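Long-range contacts in coiled-coil and C2 domain-containing protein 1-like (Drosophila melanogaster, PDB 6EI6), which binds phosphatidylinositol monophosphates and regulates endosomal protein sorting by the ESCRT pathway, probably by preventing inappropriate polymerisation of the ESCRT-III component Shrub: residues E119-V124 and K246-N251; G211-K216 and Y230-G235; Y141-F146 and K194-S199. All coordinates share one frame; numbering follows the deposited sequence.

Contact 1 (E119-V124 and K246-N251)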
loop_
_atom_site.group_PDB
_atom_site.type_symbol
_atom_site.label_atom_id
_atom_site.label_comp_id
_atom_site.label_asym_id
_atom_site.label_seq_id
_atom_site.Cartn_x
_atom_site.Cartn_y
_atom_site.Cartn_z
ATOM N N GLU A 119 -4.908 6.473 -13.343
ATOM C CA GLU A 119 -3.773 5.623 -13.670
ATOM C C GLU A 119 -3.278 4.845 -12.459
ATOM O O GLU A 119 -2.992 5.430 -11.405
ATOM C CB GLU A 119 -2.624 6.451 -14.238
ATOM C CG GLU A 119 -2.778 6.683 -15.707
ATOM C CD GLU A 119 -1.566 7.323 -16.333
ATOM O OE1 GLU A 119 -0.720 7.905 -15.594
ATOM O OE2 GLU A 119 -1.469 7.234 -17.583
ATOM N N LEU A 120 -3.143 3.536 -12.633
ATOM C CA LEU A 120 -2.393 2.687 -11.724
ATOM C C LEU A 120 -1.112 2.265 -12.421
ATOM O O LEU A 120 -1.147 1.839 -13.579
ATOM C CB LEU A 120 -3.215 1.469 -11.315
ATOM C CG LEU A 120 -2.498 0.557 -10.332
ATOM C CD1 LEU A 120 -3.428 0.077 -9.228
ATOM C CD2 LEU A 120 -1.917 -0.613 -11.092
ATOM N N GLU A 121 0.009 2.384 -11.720
ATOM C CA GLU A 121 1.308 1.991 -12.241
ATOM C C GLU A 121 1.826 0.761 -11.499
ATOM O O GLU A 121 1.731 0.683 -10.270
ATOM C CB GLU A 121 2.314 3.134 -12.113
ATOM C CG GLU A 121 3.663 2.814 -12.720
ATOM C CD GLU A 121 4.623 3.967 -12.631
ATOM O OE1 GLU A 121 4.742 4.715 -13.633
ATOM O OE2 GLU A 121 5.249 4.130 -11.551
ATOM N N ILE A 122 2.387 -0.195 -12.248
ATOM C CA ILE A 122 3.037 -1.381 -11.689
ATOM C C ILE A 122 4.511 -1.345 -12.069
ATOM O O ILE A 122 4.848 -1.103 -13.234
ATOM C CB ILE A 122 2.382 -2.680 -12.181
ATOM C CG1 ILE A 122 0.950 -2.748 -11.679
ATOM C CG2 ILE A 122 3.163 -3.890 -11.697
ATOM C CD1 ILE A 122 0.095 -3.712 -12.445
ATOM N N VAL A 123 5.384 -1.567 -11.090
ATOM C CA VAL A 123 6.825 -1.559 -11.301
ATOM C C VAL A 123 7.361 -2.921 -10.899
ATOM O O VAL A 123 7.238 -3.320 -9.733
ATOM C CB VAL A 123 7.519 -0.458 -10.492
ATOM C CG1 VAL A 123 8.994 -0.438 -10.812
ATOM C CG2 VAL A 123 6.875 0.909 -10.769
ATOM N N VAL A 124 7.940 -3.639 -11.860
ATOM C CA VAL A 124 8.671 -4.867 -11.574
ATOM C C VAL A 124 10.125 -4.452 -11.382
ATOM O O VAL A 124 10.784 -4.014 -12.326
ATOM C CB VAL A 124 8.507 -5.906 -12.694
ATOM C CG1 VAL A 124 9.094 -7.249 -12.283
ATOM C CG2 VAL A 124 7.038 -6.081 -13.058
ATOM N N LYS A 246 6.541 -2.573 -7.036
ATOM C CA LYS A 246 5.818 -1.388 -6.595
ATOM C C LYS A 246 4.457 -1.330 -7.279
ATOM O O LYS A 246 4.327 -1.704 -8.448
ATOM C CB LYS A 246 6.586 -0.115 -6.913
ATOM C CG LYS A 246 7.977 -0.032 -6.316
ATOM C CD LYS A 246 8.686 1.178 -6.894
ATOM C CE LYS A 246 9.843 1.593 -6.014
ATOM N NZ LYS A 246 10.524 2.781 -6.598
ATOM N N ILE A 247 3.434 -0.874 -6.553
ATOM C CA ILE A 247 2.148 -0.541 -7.154
ATOM C C ILE A 247 1.755 0.848 -6.680
ATOM O O ILE A 247 1.699 1.110 -5.471
ATOM C CB ILE A 247 1.056 -1.559 -6.802
ATOM C CG1 ILE A 247 1.593 -2.985 -6.970
ATOM C CG2 ILE A 247 -0.164 -1.323 -7.685
ATOM C CD1 ILE A 247 0.564 -4.034 -6.647
ATOM N N ARG A 248 1.500 1.744 -7.623
ATOM C CA ARG A 248 1.390 3.157 -7.301
ATOM C C ARG A 248 0.146 3.753 -7.926
ATOM O O ARG A 248 -0.177 3.465 -9.079
ATOM C CB ARG A 248 2.614 3.913 -7.781
ATOM C CG ARG A 248 3.920 3.318 -7.289
ATOM C CD ARG A 248 5.109 4.060 -7.876
ATOM N NE ARG A 248 5.158 5.460 -7.441
ATOM C CZ ARG A 248 4.906 6.499 -8.239
ATOM N NH1 ARG A 248 4.580 6.303 -9.520
ATOM N NH2 ARG A 248 4.984 7.737 -7.761
ATOM N N VAL A 249 -0.537 4.607 -7.165
ATOM C CA VAL A 249 -1.644 5.406 -7.677
ATOM C C VAL A 249 -1.393 6.867 -7.322
ATOM O O VAL A 249 -0.535 7.192 -6.494
ATOM C CB VAL A 249 -3.004 4.937 -7.140
ATOM C CG1 VAL A 249 -3.358 3.608 -7.755
ATOM C CG2 VAL A 249 -2.947 4.836 -5.622
ATOM N N ARG A 250 -2.123 7.753 -8.009
ATOM C CA ARG A 250 -2.005 9.181 -7.727
ATOM C C ARG A 250 -2.525 9.517 -6.331
ATOM O O ARG A 250 -1.954 10.356 -5.635
ATOM C CB ARG A 250 -2.751 9.999 -8.781
ATOM C CG ARG A 250 -3.445 11.215 -8.212
ATOM C CD ARG A 250 -3.589 12.355 -9.201
ATOM N NE ARG A 250 -2.361 13.149 -9.257
ATOM C CZ ARG A 250 -2.249 14.309 -9.894
ATOM N NH1 ARG A 250 -3.298 14.814 -10.519
ATOM N NH2 ARG A 250 -1.094 14.962 -9.901
ATOM N N ASN A 251 -3.606 8.889 -5.896
ATOM C CA ASN A 251 -4.023 9.053 -4.511
ATOM C C ASN A 251 -4.824 7.826 -4.121
ATOM O O ASN A 251 -5.261 7.068 -4.995
ATOM C CB ASN A 251 -4.828 10.352 -4.311
ATOM C CG ASN A 251 -5.929 10.521 -5.331
ATOM O OD1 ASN A 251 -5.778 11.274 -6.289
ATOM N ND2 ASN A 251 -7.048 9.840 -5.130
#
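In the C2 domain's β-sandwich, two inner strands of one sheet meet where E121 and V123 pair with R248 and K246. The strands run antiparallel, their axes 4.7 Å apart at closest approach. E121 and R248 bond reciprocally through their backbones: E121 N donates to R248 O at 2.9 Å, almost perfectly straight at 179°, and R248 N returns to E121 O. V123 and K246 form a second such pair, V123 N to K246 O measuring 2.8 Å. Between the two, I122 stands opposite I247 in a non-hydrogen-bonded pair, and the CA-H groups of I122 and I247 lean on K246 O and E121 O.

The side chains of E121 and R248 run next to each other in the same direction. CG of E121 is anti to the backbone N (chi1 -176°), and its chain runs on extended, whereas that of R248 kinks at its third torsion. They close a salt bridge, R248 NH1 to E121 OE2 at 3.0 Å. This bond is bent: NH1 comes from above the carboxylate plane, which is turned 39° from the guanidinium. OE2 is also bridged by R172 of strand 171-176, and R248 NH2 reaches D114, making a run of alternating charges on the face that V123 and K246 share. There CB of V123 rests on CB of K246, 3.7 Å away.

The face bearing L120, I122, I247 and V249 turns inward to the second sheet of the sandwich, where I122 meets V144 and F195. On it L120 crosses both I247 and V249; its CD1 lies 3.8 Å from V249 CG1 and 3.9 Å from I247 CG2. V249 O takes a hydrogen bond from N112 ND2.

Contact 2 (G211-K216 and Y230-G235). With SO4 (sulfate ion), chain C.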
loop_
_atom_site.group_PDB
_atom_site.type_symbol
_atom_site.label_atom_id
_atom_site.label_comp_id
_atom_site.label_asym_id
_atom_site.label_seq_id
_atom_site.Cartn_x
_atom_site.Cartn_y
_atom_site.Cartn_z
ATOM N N GLY A 211 8.145 -19.261 -10.396
ATOM C CA GLY A 211 7.321 -19.026 -9.223
ATOM C C GLY A 211 6.327 -17.908 -9.467
ATOM O O GLY A 211 6.453 -17.124 -10.414
ATOM N N THR A 212 5.336 -17.851 -8.581
ATOM C CA THR A 212 4.270 -16.865 -8.626
ATOM C C THR A 212 4.301 -15.972 -7.380
ATOM O O THR A 212 4.692 -16.407 -6.286
ATOM C CB THR A 212 2.907 -17.556 -8.775
ATOM O OG1 THR A 212 2.887 -18.269 -10.020
ATOM C CG2 THR A 212 1.778 -16.531 -8.811
ATOM N N VAL A 213 3.909 -14.707 -7.572
ATOM C CA VAL A 213 3.739 -13.724 -6.508
ATOM C C VAL A 213 2.392 -13.037 -6.704
ATOM O O VAL A 213 2.105 -12.536 -7.798
ATOM C CB VAL A 213 4.871 -12.683 -6.518
ATOM C CG1 VAL A 213 4.515 -11.537 -5.616
ATOM C CG2 VAL A 213 6.208 -13.311 -6.123
ATOM N N ASN A 214 1.570 -13.000 -5.655
ATOM C CA ASN A 214 0.262 -12.353 -5.708
ATOM C C ASN A 214 0.201 -11.236 -4.676
ATOM O O ASN A 214 0.325 -11.497 -3.478
ATOM C CB ASN A 214 -0.863 -13.356 -5.460
ATOM C CG ASN A 214 -1.219 -14.128 -6.707
ATOM O OD1 ASN A 214 -1.731 -13.552 -7.672
ATOM N ND2 ASN A 214 -0.941 -15.439 -6.709
ATOM N N VAL A 215 -0.015 -10.003 -5.130
ATOM C CA VAL A 215 -0.011 -8.828 -4.258
ATOM C C VAL A 215 -1.413 -8.223 -4.196
ATOM O O VAL A 215 -1.949 -7.769 -5.215
ATOM C CB VAL A 215 1.012 -7.794 -4.737
ATOM C CG1 VAL A 215 0.977 -6.573 -3.835
ATOM C CG2 VAL A 215 2.393 -8.439 -4.781
ATOM N N LYS A 216 -2.008 -8.227 -3.003
ATOM C CA LYS A 216 -3.336 -7.649 -2.806
ATOM C C LYS A 216 -3.307 -6.134 -3.010
ATOM O O LYS A 216 -2.376 -5.447 -2.577
ATOM C CB LYS A 216 -3.855 -7.959 -1.400
ATOM C CG LYS A 216 -4.127 -9.411 -1.146
ATOM C CD LYS A 216 -5.133 -9.928 -2.150
ATOM C CE LYS A 216 -6.136 -10.822 -1.473
ATOM N NZ LYS A 216 -7.167 -11.243 -2.458
ATOM N N TYR A 230 8.631 -10.036 -2.261
ATOM C CA TYR A 230 7.729 -11.148 -1.978
ATOM C C TYR A 230 8.357 -12.481 -2.371
ATOM O O TYR A 230 9.144 -12.561 -3.319
ATOM C CB TYR A 230 6.381 -10.976 -2.714
ATOM C CG TYR A 230 5.686 -9.662 -2.432
ATOM C CD1 TYR A 230 6.087 -8.478 -3.062
ATOM C CD2 TYR A 230 4.633 -9.600 -1.535
ATOM C CE1 TYR A 230 5.464 -7.280 -2.791
ATOM C CE2 TYR A 230 3.993 -8.406 -1.267
ATOM C CZ TYR A 230 4.416 -7.255 -1.893
ATOM O OH TYR A 230 3.760 -6.090 -1.609
ATOM N N ASP A 231 7.983 -13.532 -1.643
ATOM C CA ASP A 231 8.514 -14.870 -1.881
ATOM C C ASP A 231 7.865 -15.492 -3.106
ATOM O O ASP A 231 6.632 -15.531 -3.207
ATOM C CB ASP A 231 8.255 -15.785 -0.680
ATOM C CG ASP A 231 9.130 -15.460 0.520
ATOM O OD1 ASP A 231 10.309 -15.074 0.320
ATOM O OD2 ASP A 231 8.621 -15.591 1.667
ATOM N N LEU A 232 8.685 -16.040 -4.007
ATOM C CA LEU A 232 8.136 -16.820 -5.109
ATOM C C LEU A 232 7.450 -18.061 -4.551
ATOM O O LEU A 232 8.010 -18.755 -3.696
ATOM C CB LEU A 232 9.237 -17.189 -6.100
ATOM C CG LEU A 232 9.424 -16.208 -7.272
ATOM C CD1 LEU A 232 9.729 -14.781 -6.827
ATOM C CD2 LEU A 232 10.525 -16.674 -8.181
ATOM N N MET A 233 6.204 -18.294 -4.983
ATOM C CA MET A 233 5.396 -19.416 -4.518
ATOM C C MET A 233 5.141 -20.393 -5.655
ATOM O O MET A 233 5.145 -20.016 -6.832
ATOM C CB MET A 233 4.027 -18.965 -3.947
ATOM C CG MET A 233 4.113 -18.168 -2.646
ATOM S SD MET A 233 4.969 -19.014 -1.280
ATOM C CE MET A 233 3.714 -20.193 -0.764
ATOM N N ASP A 234 4.912 -21.653 -5.277
ATOM C CA ASP A 234 4.474 -22.700 -6.196
ATOM C C ASP A 234 3.054 -23.126 -5.843
ATOM O O ASP A 234 2.126 -22.850 -6.597
ATOM C CB ASP A 234 5.423 -23.897 -6.170
ATOM C CG ASP A 234 5.120 -24.915 -7.279
ATOM O OD1 ASP A 234 3.956 -24.972 -7.749
ATOM O OD2 ASP A 234 6.038 -25.679 -7.666
ATOM N N GLY A 235 2.847 -23.778 -4.715
ATOM C CA GLY A 235 1.485 -23.868 -4.228
ATOM C C GLY A 235 1.090 -22.674 -3.374
ATOM O O GLY A 235 0.992 -21.581 -3.934
HETATM S S SO4 C . -7.208 -12.372 -6.500
HETATM O O1 SO4 C . -7.281 -11.416 -7.618
HETATM O O2 SO4 C . -8.542 -12.599 -5.918
HETATM O O3 SO4 C . -6.297 -11.841 -5.469
HETATM O O4 SO4 C . -6.712 -13.656 -7.014
#
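V215 sets its CG2 methyl squarely over the ring of Y230, 3.7 Å from the centroid and only 11° off the normal, a CH-pi contact over the centre of the face. The other methyl, CG1, lies beside the phenol end, 3.6 Å from Y230 OH. Two residues earlier in the strand, V213 meets the root of the same side chain: its CG1 is 3.5 Å from Y230 CB, and the two side chains cross at about a right angle. CG of Y230, anti to its carbonyl carbon (chi1 -55°), also touches V213 CG1. The second methyl of V213, CG2, packs against L232 CD1 at 3.9 Å, so the two branches of one valine divide between two partners.

Beyond L232 the segments close to backbone distance. L232 packs on the backbone of G211, its CG 4.0 Å from G211 CA. T212 and M233 then form a single antiparallel bridge, with T212 N to M233 O at 2.8 Å and M233 N to T212 O at 2.7 Å. The strand directions are 133° apart, well off antiparallel, so backbone pairing stops at one bridge and toward V215 and Y230 the contact is carried by side chains.

Further out, backbone bonds tie G211, V213 and V215 to strand 192-199, and Y230 to L243 of strand 241-249. L232 also touches I197 and L243, and V215 touches I247, so residues of both sheets surround the junction. At the far end K216 NZ holds a sulfate ion, probably from the crystallisation liquor, and R190 O. The arrangement is that of one edge of the C2 β-sandwich, where the outer strands of the two sheets converge and briefly pair.

Contact 3 (Y141-F146 and K194-S199). With SO4 (sulfate ion), chain D.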
loop_
_atom_site.group_PDB
_atom_site.type_symbol
_atom_site.label_atom_id
_atom_site.label_comp_id
_atom_site.label_asym_id
_atom_site.label_seq_id
_atom_site.Cartn_x
_atom_site.Cartn_y
_atom_site.Cartn_z
ATOM N N TYR A 141 11.944 -13.579 -17.262
ATOM C CA TYR A 141 11.027 -12.489 -17.548
ATOM C C TYR A 141 9.810 -12.691 -16.650
ATOM O O TYR A 141 9.583 -13.786 -16.127
ATOM C CB TYR A 141 10.663 -12.438 -19.043
ATOM C CG TYR A 141 9.812 -13.590 -19.505
ATOM C CD1 TYR A 141 10.388 -14.793 -19.908
ATOM C CD2 TYR A 141 8.431 -13.486 -19.524
ATOM C CE1 TYR A 141 9.606 -15.859 -20.317
ATOM C CE2 TYR A 141 7.645 -14.548 -19.926
ATOM C CZ TYR A 141 8.242 -15.735 -20.322
ATOM O OH TYR A 141 7.443 -16.788 -20.718
ATOM N N VAL A 142 9.039 -11.624 -16.447
ATOM C CA VAL A 142 7.917 -11.634 -15.512
ATOM C C VAL A 142 6.655 -11.220 -16.257
ATOM O O VAL A 142 6.651 -10.199 -16.949
ATOM C CB VAL A 142 8.177 -10.703 -14.307
ATOM C CG1 VAL A 142 7.092 -10.859 -13.257
ATOM C CG2 VAL A 142 9.551 -10.952 -13.711
ATOM N N ARG A 143 5.600 -12.020 -16.132
ATOM C CA ARG A 143 4.280 -11.668 -16.628
ATOM C C ARG A 143 3.465 -11.007 -15.527
ATOM O O ARG A 143 3.498 -11.440 -14.371
ATOM C CB ARG A 143 3.526 -12.902 -17.105
ATOM C CG ARG A 143 4.189 -13.668 -18.214
ATOM C CD ARG A 143 3.203 -14.671 -18.829
ATOM N NE ARG A 143 3.780 -15.355 -19.980
ATOM C CZ ARG A 143 3.991 -14.788 -21.169
ATOM N NH1 ARG A 143 3.680 -13.507 -21.381
ATOM N NH2 ARG A 143 4.526 -15.507 -22.151
ATOM N N VAL A 144 2.708 -9.977 -15.898
ATOM C CA VAL A 144 1.894 -9.206 -14.968
ATOM C C VAL A 144 0.449 -9.310 -15.412
ATOM O O VAL A 144 0.141 -9.098 -16.589
ATOM C CB VAL A 144 2.331 -7.734 -14.913
ATOM C CG1 VAL A 144 1.404 -6.950 -13.965
ATOM C CG2 VAL A 144 3.809 -7.618 -14.499
ATOM N N GLU A 145 -0.432 -9.633 -14.479
ATOM C CA GLU A 145 -1.850 -9.787 -14.755
ATOM C C GLU A 145 -2.626 -8.929 -13.763
ATOM O O GLU A 145 -2.583 -9.181 -12.555
ATOM C CB GLU A 145 -2.255 -11.254 -14.657
ATOM C CG GLU A 145 -3.727 -11.510 -14.890
ATOM C CD GLU A 145 -4.010 -12.963 -15.124
ATOM O OE1 GLU A 145 -3.079 -13.778 -14.959
ATOM O OE2 GLU A 145 -5.161 -13.295 -15.464
ATOM N N PHE A 146 -3.313 -7.906 -14.268
ATOM C CA PHE A 146 -4.056 -6.953 -13.448
ATOM C C PHE A 146 -5.545 -7.075 -13.757
ATOM O O PHE A 146 -5.941 -6.874 -14.916
ATOM C CB PHE A 146 -3.566 -5.518 -13.713
ATOM C CG PHE A 146 -4.264 -4.490 -12.876
ATOM C CD1 PHE A 146 -5.557 -4.082 -13.178
ATOM C CD2 PHE A 146 -3.644 -3.964 -11.759
ATOM C CE1 PHE A 146 -6.215 -3.169 -12.382
ATOM C CE2 PHE A 146 -4.298 -3.046 -10.957
ATOM C CZ PHE A 146 -5.583 -2.646 -11.270
ATOM N N LYS A 194 -1.131 -10.334 -10.186
ATOM C CA LYS A 194 -0.400 -11.596 -10.257
ATOM C C LYS A 194 0.901 -11.403 -11.032
ATOM O O LYS A 194 0.891 -10.859 -12.138
ATOM C CB LYS A 194 -1.269 -12.675 -10.915
ATOM C CG LYS A 194 -0.645 -14.100 -10.971
ATOM C CD LYS A 194 -1.416 -15.056 -11.937
ATOM C CE LYS A 194 -2.538 -15.821 -11.237
ATOM N NZ LYS A 194 -3.461 -16.487 -12.204
ATOM N N PHE A 195 2.020 -11.843 -10.451
ATOM C CA PHE A 195 3.328 -11.800 -11.102
ATOM C C PHE A 195 3.820 -13.225 -11.310
ATOM O O PHE A 195 4.021 -13.956 -10.338
ATOM C CB PHE A 195 4.350 -11.032 -10.264
ATOM C CG PHE A 195 4.001 -9.605 -10.053
ATOM C CD1 PHE A 195 3.134 -9.230 -9.029
ATOM C CD2 PHE A 195 4.524 -8.626 -10.882
ATOM C CE1 PHE A 195 2.788 -7.918 -8.851
ATOM C CE2 PHE A 195 4.195 -7.303 -10.697
ATOM C CZ PHE A 195 3.319 -6.947 -9.674
ATOM N N GLU A 196 4.059 -13.612 -12.559
ATOM C CA GLU A 196 4.572 -14.947 -12.869
ATOM C C GLU A 196 6.002 -14.837 -13.374
ATOM O O GLU A 196 6.263 -14.125 -14.343
ATOM C CB GLU A 196 3.672 -15.651 -13.876
ATOM C CG GLU A 196 2.347 -16.004 -13.262
ATOM C CD GLU A 196 1.357 -16.536 -14.266
ATOM O OE1 GLU A 196 1.701 -16.571 -15.460
ATOM O OE2 GLU A 196 0.231 -16.917 -13.866
ATOM N N ILE A 197 6.928 -15.510 -12.699
ATOM C CA ILE A 197 8.344 -15.426 -13.031
ATOM C C ILE A 197 8.714 -16.643 -13.881
ATOM O O ILE A 197 8.516 -17.792 -13.467
ATOM C CB ILE A 197 9.211 -15.331 -11.770
ATOM C CG1 ILE A 197 8.893 -14.047 -11.004
ATOM C CG2 ILE A 197 10.673 -15.319 -12.152
ATOM C CD1 ILE A 197 7.803 -14.196 -9.936
ATOM N N TYR A 198 9.225 -16.401 -15.083
ATOM C CA TYR A 198 9.477 -17.476 -16.034
ATOM C C TYR A 198 10.945 -17.511 -16.424
ATOM O O TYR A 198 11.567 -16.457 -16.624
ATOM C CB TYR A 198 8.641 -17.316 -17.292
ATOM C CG TYR A 198 7.210 -17.781 -17.185
ATOM C CD1 TYR A 198 6.862 -19.097 -17.447
ATOM C CD2 TYR A 198 6.197 -16.897 -16.867
ATOM C CE1 TYR A 198 5.545 -19.516 -17.369
ATOM C CE2 TYR A 198 4.882 -17.316 -16.800
ATOM C CZ TYR A 198 4.567 -18.621 -17.047
ATOM O OH TYR A 198 3.250 -19.021 -16.969
ATOM N N SER A 199 11.496 -18.726 -16.524
ATOM C CA SER A 199 12.798 -18.924 -17.158
ATOM C C SER A 199 12.592 -19.163 -18.649
ATOM O O SER A 199 11.614 -19.812 -19.054
ATOM C CB SER A 199 13.556 -20.101 -16.542
ATOM O OG SER A 199 12.962 -21.329 -16.928
HETATM S S SO4 D . 2.988 -13.843 -25.572
HETATM O O1 SO4 D . 4.006 -13.108 -24.814
HETATM O O2 SO4 D . 1.653 -13.346 -25.211
HETATM O O3 SO4 D . 3.209 -13.657 -27.015
HETATM O O4 SO4 D . 3.085 -15.270 -25.252
#
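Inner strands of the second sheet of the C2 β-sandwich pair here, and at one end Y198 packs on the ring of Y141. CB of Y198 sits over one face of that ring, displaced toward its rim, 3.4 Å from CZ and 3.8 Å from the centroid. CG of Y141 is placed between the backbone N and the carbonyl carbon (chi1 69°), and from there the ring reaches Y198 CB. The two ring planes are nearly parallel, 11° apart, but offset until there is little stacking between them. Y141 OH is hydrogen-bonded to D207, which anchors the far end of the ring.

The adjoining arginine, R143, runs extended from CG to NE and passes Y198 at a slant, its CD 3.7 Å from Y198 CE2. Its guanidinium is too distant from the Y198 ring for more than a weak cation-pi attraction; Y141 CE2 lies over its centre, and a sulfate ion, probably from the crystallisation liquor, makes a weak bond to NH1. Y198 OH donates a 3.3 Å bond to E196 OE1 from above the carboxylate plane. On the same face E145 and K194 extend abreast, joined by a long salt bridge.

Six backbone hydrogen bonds hold the antiparallel ladder, two each for Y141 with Y198, R143 with E196 and E145 with K194; R143 N to E196 O is 2.8 Å. The opposite face, with V142, V144, F195 and I197, belongs to the sandwich interior, where F195 also meets L243 and V245 of strand 241-249 in the other sheet. V142 CG1 touches the F195 ring at its edge, and V144 CG2 lies 3.8 Å from F195 CD2. V142 CG2 packs 4.2 Å from I197 CG1, the two side chains heading inward together.

In the fold
All three contacts lie in the C2 domain, the part of the protein that binds phosphoinositides. Contact 1 pairs the two inner strands of one four-stranded sheet, contact 3 the two inner strands of the other, and contact 2 joins edge strands 208-216 and 225-233 at one edge of the sandwich. Along the chain, contact 1 spans the others, and contact 3 closes before contact 2 opens. Centres of contacts 2 and 3 are about 10 Å apart, those of contacts 1 and 3 about 16 Å, and those of contacts 1 and 2 about 19 Å. I122, F146 and F195 interlock contacts 1 and 3; I247 meets V215, and L232 meets I197, so side chains of all three contacts meet in the interior between the sheets.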